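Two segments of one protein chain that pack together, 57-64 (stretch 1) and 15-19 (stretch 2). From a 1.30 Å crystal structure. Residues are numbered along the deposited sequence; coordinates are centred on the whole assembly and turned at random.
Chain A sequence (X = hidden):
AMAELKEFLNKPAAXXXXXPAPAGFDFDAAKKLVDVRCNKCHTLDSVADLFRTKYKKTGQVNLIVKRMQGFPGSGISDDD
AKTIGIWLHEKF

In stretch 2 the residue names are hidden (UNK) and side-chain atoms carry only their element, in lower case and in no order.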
ATOM      1  N   LYS A  57      10.746  -5.453  -0.489  1.00 29.47           N
ATOM      2  CA  LYS A  57      11.826  -6.326  -0.979  1.00 31.09           C
ATOM      3  C   LYS A  57      11.512  -7.810  -0.807  1.00 31.25           C
ATOM      4  O   LYS A  57      12.027  -8.643  -1.556  1.00 32.30           O
ATOM      5  CB  LYS A  57      13.154  -5.992  -0.301  1.00 32.03           C
ATOM      6  CG  LYS A  57      13.812  -4.727  -0.823  1.00 35.72           C
ATOM      7  CD  LYS A  57      15.290  -4.722  -0.475  1.00 40.12           C
ATOM      8  CE  LYS A  57      15.870  -3.322  -0.533  1.00 42.50           C
ATOM      9  NZ  LYS A  57      17.283  -3.321  -0.057  1.00 44.62           N
ATOM     10  N   THR A  58      10.668  -8.136   0.165  1.00 30.94           N
ATOM     11  CA  THR A  58      10.325  -9.515   0.486  1.00 31.15           C
ATOM     12  C   THR A  58       9.015  -9.981  -0.154  1.00 30.66           C
ATOM     13  O   THR A  58       8.561 -11.093   0.116  1.00 31.85           O
ATOM     14  CB  THR A  58      10.233  -9.733   2.008  1.00 31.47           C
ATOM     15  OG1 THR A  58       9.126  -8.987   2.523  1.00 33.00           O
ATOM     16  CG2 THR A  58      11.522  -9.280   2.712  1.00 32.85           C
ATOM     17  N   GLY A  59       8.395  -9.121  -0.962  1.00 29.89           N
ATOM     18  CA  GLY A  59       7.135  -9.445  -1.638  1.00 28.95           C
ATOM     19  C   GLY A  59       5.948  -9.597  -0.701  1.00 28.13           C
ATOM     20  O   GLY A  59       5.032 -10.400  -0.949  1.00 28.03           O
ATOM     21  N   GLN A  60       5.955  -8.813   0.373  1.00 26.42           N
ATOM     22  CA  GLN A  60       4.913  -8.884   1.388  1.00 25.80           C
ATOM     23  C   GLN A  60       4.188  -7.540   1.565  1.00 24.25           C
ATOM     24  O   GLN A  60       3.788  -7.165   2.674  1.00 23.82           O
ATOM     25  CB  GLN A  60       5.499  -9.393   2.709  1.00 26.05           C
ATOM     26  CG  GLN A  60       5.969 -10.850   2.618  1.00 29.11           C
ATOM     27  CD  GLN A  60       6.525 -11.358   3.925  1.00 34.03           C
ATOM     28  OE1 GLN A  60       5.873 -12.131   4.624  1.00 37.29           O
ATOM     29  NE2 GLN A  60       7.733 -10.923   4.268  1.00 36.66           N
ATOM     30  N   VAL A  61       3.984  -6.826   0.457  1.00 22.32           N
ATOM     31  CA  VAL A  61       3.252  -5.554   0.490  1.00 21.36           C
ATOM     32  C   VAL A  61       1.802  -5.758   0.947  1.00 21.11           C
ATOM     33  O   VAL A  61       1.304  -5.008   1.794  1.00 20.29           O
ATOM     34  CB  VAL A  61       3.310  -4.864  -0.893  1.00 21.18           C
ATOM     35  CG1 VAL A  61       2.363  -3.670  -0.935  1.00 20.95           C
ATOM     36  CG2 VAL A  61       4.758  -4.461  -1.241  1.00 22.74           C
ATOM     37  N   ASN A  62       1.111  -6.753   0.399  1.00 21.21           N
ATOM     38  CA  ASN A  62      -0.274  -6.971   0.800  1.00 21.42           C
ATOM     39  C   ASN A  62      -0.384  -7.324   2.278  1.00 21.93           C
ATOM     40  O   ASN A  62      -1.301  -6.876   2.957  1.00 21.51           O
ATOM     41  CB  ASN A  62      -0.949  -8.046  -0.052  1.00 21.62           C
ATOM     42  CG  ASN A  62      -2.432  -8.093   0.184  1.00 21.27           C
ATOM     43  OD1 ASN A  62      -3.134  -7.098  -0.029  1.00 23.58           O
ATOM     44  ND2 ASN A  62      -2.927  -9.233   0.648  1.00 23.77           N
ATOM     45  N   LEU A  63       0.573  -8.108   2.777  1.00 22.68           N
ATOM     46  CA  LEU A  63       0.617  -8.443   4.192  1.00 23.01           C
ATOM     47  C   LEU A  63       0.512  -7.198   5.066  1.00 22.41           C
ATOM     48  O   LEU A  63      -0.340  -7.123   5.961  1.00 22.22           O
ATOM     49  CB  LEU A  63       1.902  -9.220   4.521  1.00 24.10           C
ATOM     50  CG  LEU A  63       2.074  -9.660   5.976  1.00 26.94           C
ATOM     51  CD1 LEU A  63       1.109 -10.793   6.301  1.00 31.55           C
ATOM     52  CD2 LEU A  63       3.510 -10.101   6.238  1.00 30.06           C
ATOM     53  N   ILE A  64       1.373  -6.222   4.812  1.00 21.10           N
ATOM     54  CA  ILE A  64       1.392  -5.057   5.685  1.00 20.32           C
ATOM     55  C   ILE A  64       0.169  -4.148   5.447  1.00 19.04           C
ATOM     56  O   ILE A  64      -0.383  -3.584   6.408  1.00 19.26           O
ATOM     57  CB  ILE A  64       2.753  -4.298   5.656  1.00 20.83           C
ATOM     58  CG1 ILE A  64       2.855  -3.300   6.817  1.00 22.02           C
ATOM     59  CG2 ILE A  64       3.007  -3.600   4.331  1.00 21.92           C
ATOM     60  CD1 ILE A  64       2.755  -3.908   8.206  1.00 22.97           C
ATOM     61  N   UNK A  15       8.011 -14.652  -4.085  1.00 38.31           N
ATOM     62  CA  UNK A  15       7.239 -13.920  -5.130  1.00 37.57           C
ATOM     63  C   UNK A  15       6.371 -12.844  -4.476  1.00 36.02           C
ATOM     64  O   UNK A  15       6.225 -12.807  -3.248  1.00 37.31           O
ATOM     65  o   UNK A  15       5.390 -15.520  -5.136  1.00 40.92           O
ATOM     66  c   UNK A  15       7.212 -15.920  -6.679  1.00 39.44           C
ATOM     67  c   UNK A  15       6.356 -14.870  -5.977  1.00 38.24           C
ATOM     68  N   UNK A  16       5.793 -11.970  -5.290  1.00 33.44           N
ATOM     69  CA  UNK A  16       4.990 -10.873  -4.754  1.00 30.25           C
ATOM     70  C   UNK A  16       3.586 -11.325  -4.360  1.00 29.16           C
ATOM     71  O   UNK A  16       2.904 -12.018  -5.117  1.00 29.50           O
ATOM     72  o   UNK A  16       4.063  -8.687  -5.272  1.00 27.54           O
ATOM     73  c   UNK A  16       4.900  -9.729  -5.765  1.00 30.24           C
ATOM     74  N   UNK A  17       3.127 -10.874  -3.194  1.00 26.70           N
ATOM     75  CA  UNK A  17       1.746 -11.119  -2.797  1.00 25.43           C
ATOM     76  C   UNK A  17       0.780 -10.096  -3.405  1.00 23.97           C
ATOM     77  O   UNK A  17      -0.404 -10.125  -3.095  1.00 24.87           O
ATOM     78  c   UNK A  17       1.887  -9.920  -0.516  1.00 25.72           C
ATOM     79  o   UNK A  17       1.845  -9.946   0.745  1.00 26.13           O
ATOM     80  o   UNK A  17       2.153  -8.882  -1.157  1.00 24.51           O
ATOM     81  c   UNK A  17       1.584 -11.222  -1.259  1.00 25.43           C
ATOM     82  N   UNK A  18       1.300  -9.213  -4.260  1.00 22.27           N
ATOM     83  CA  UNK A  18       0.484  -8.254  -5.029  1.00 21.25           C
ATOM     84  C   UNK A  18       0.726  -8.538  -6.514  1.00 22.04           C
ATOM     85  O   UNK A  18       1.843  -8.360  -7.004  1.00 22.74           O
ATOM     86  c   UNK A  18       0.634  -6.484  -3.235  1.00 21.28           C
ATOM     87  c   UNK A  18       0.863  -6.783  -4.708  1.00 20.57           C
ATOM     88  c   UNK A  18       0.069  -5.816  -5.577  1.00 20.12           C
ATOM     89  N   UNK A  19      -0.312  -8.979  -7.238  1.00 22.15           N
ATOM     90  CA  UNK A  19      -0.142  -9.276  -8.662  1.00 22.53           C
ATOM     91  C   UNK A  19      -0.008  -8.014  -9.517  1.00 21.73           C
ATOM     92  O   UNK A  19      -0.259  -6.904  -9.060  1.00 21.53           O
ATOM     93  c   UNK A  19      -2.239 -10.112  -7.873  1.00 25.71           C
ATOM     94  c   UNK A  19      -1.432 -10.017  -9.042  1.00 23.60           C
ATOM     95  c   UNK A  19      -1.635  -9.384  -6.735  1.00 23.15           C
TER
HETATM   96  O   HOH W   1       5.107 -13.232  -0.719  1.00 58.24           O
HETATM   97  O   HOH W   2       4.332  -7.664  -2.517  1.00 29.36           O
HETATM   98  O   HOH W   3      -1.058 -11.412   1.512  1.00 48.53           O

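Position 15 has three side-chain atoms, two carbons and one oxygen. The first carbon is branched and carries the oxygen and the other carbon. The CA-to-CB bond points away from stretch 1, and the side chain does not touch that stretch. This is a threonine, T15. The contact here is made by the backbone. Water 1 donates hydrogen bonds to T15 O and to G59 O, at 2.8 Å from each.

Position 16 has one carbon and then one oxygen. The side chain points sideways and makes no direct contact with stretch 1. That is a serine, S16. Its CA is 4.0 Å from the CA of G59, so the two backbones lie close together here. S16 OG donates a hydrogen bond to the backbone oxygen O of position 18 at 2.8 Å, which ties the stretch to itself. It also accepts one from water 2 at 3.0 Å, and water 2 in turn accepts from V61 N at 3.1 Å.

Position 17 has two carbons, the second carrying two oxygens. The group is forked. The CA-to-CB bond points toward stretch 1, and the oxygens lie at the first turn of the helix that begins at V61. One oxygen lies 2.8 Å from N62 N and the other 3.0 Å from L63 N. Both of these backbone nitrogens donate hydrogen bonds, as suits a carboxylate. The residue is an aspartate, D17, with OD1 accepting from N62 N and OD2 from L63 N. V61 N is 3.2 Å from OD1, but the angle is too poor for a hydrogen bond. The backbone takes part as well: D17 N donates to G59 O at 3.0 Å.

Position 18 has three carbons, the first carrying the other two. It is buried and points toward stretch 1. One terminal carbon lies 3.9 Å from V61 CB, an apolar contact, and 3.7 Å from N62 N. This is a valine, V18, and the carbon is CG2.

Position 19 has three carbons that close a ring onto the backbone N. It does not touch stretch 1. The ring makes it a proline, P19.

The contact centres on D17. First-turn NH groups of a helix lack backbone acceptors one turn earlier, and the D17 carboxylate serves two of them. G59 has positive phi and no side chain, in a Schellman motif that ends the preceding helix. An ideal CB there would lie 2.5 Å from T15 O, a clash, so the close backbone approach depends on glycine. V18 adds apolar packing beside the carboxylate, and waters 1 and 2 bridge the two stretches.

Stretch 2 15-19: TSDVP
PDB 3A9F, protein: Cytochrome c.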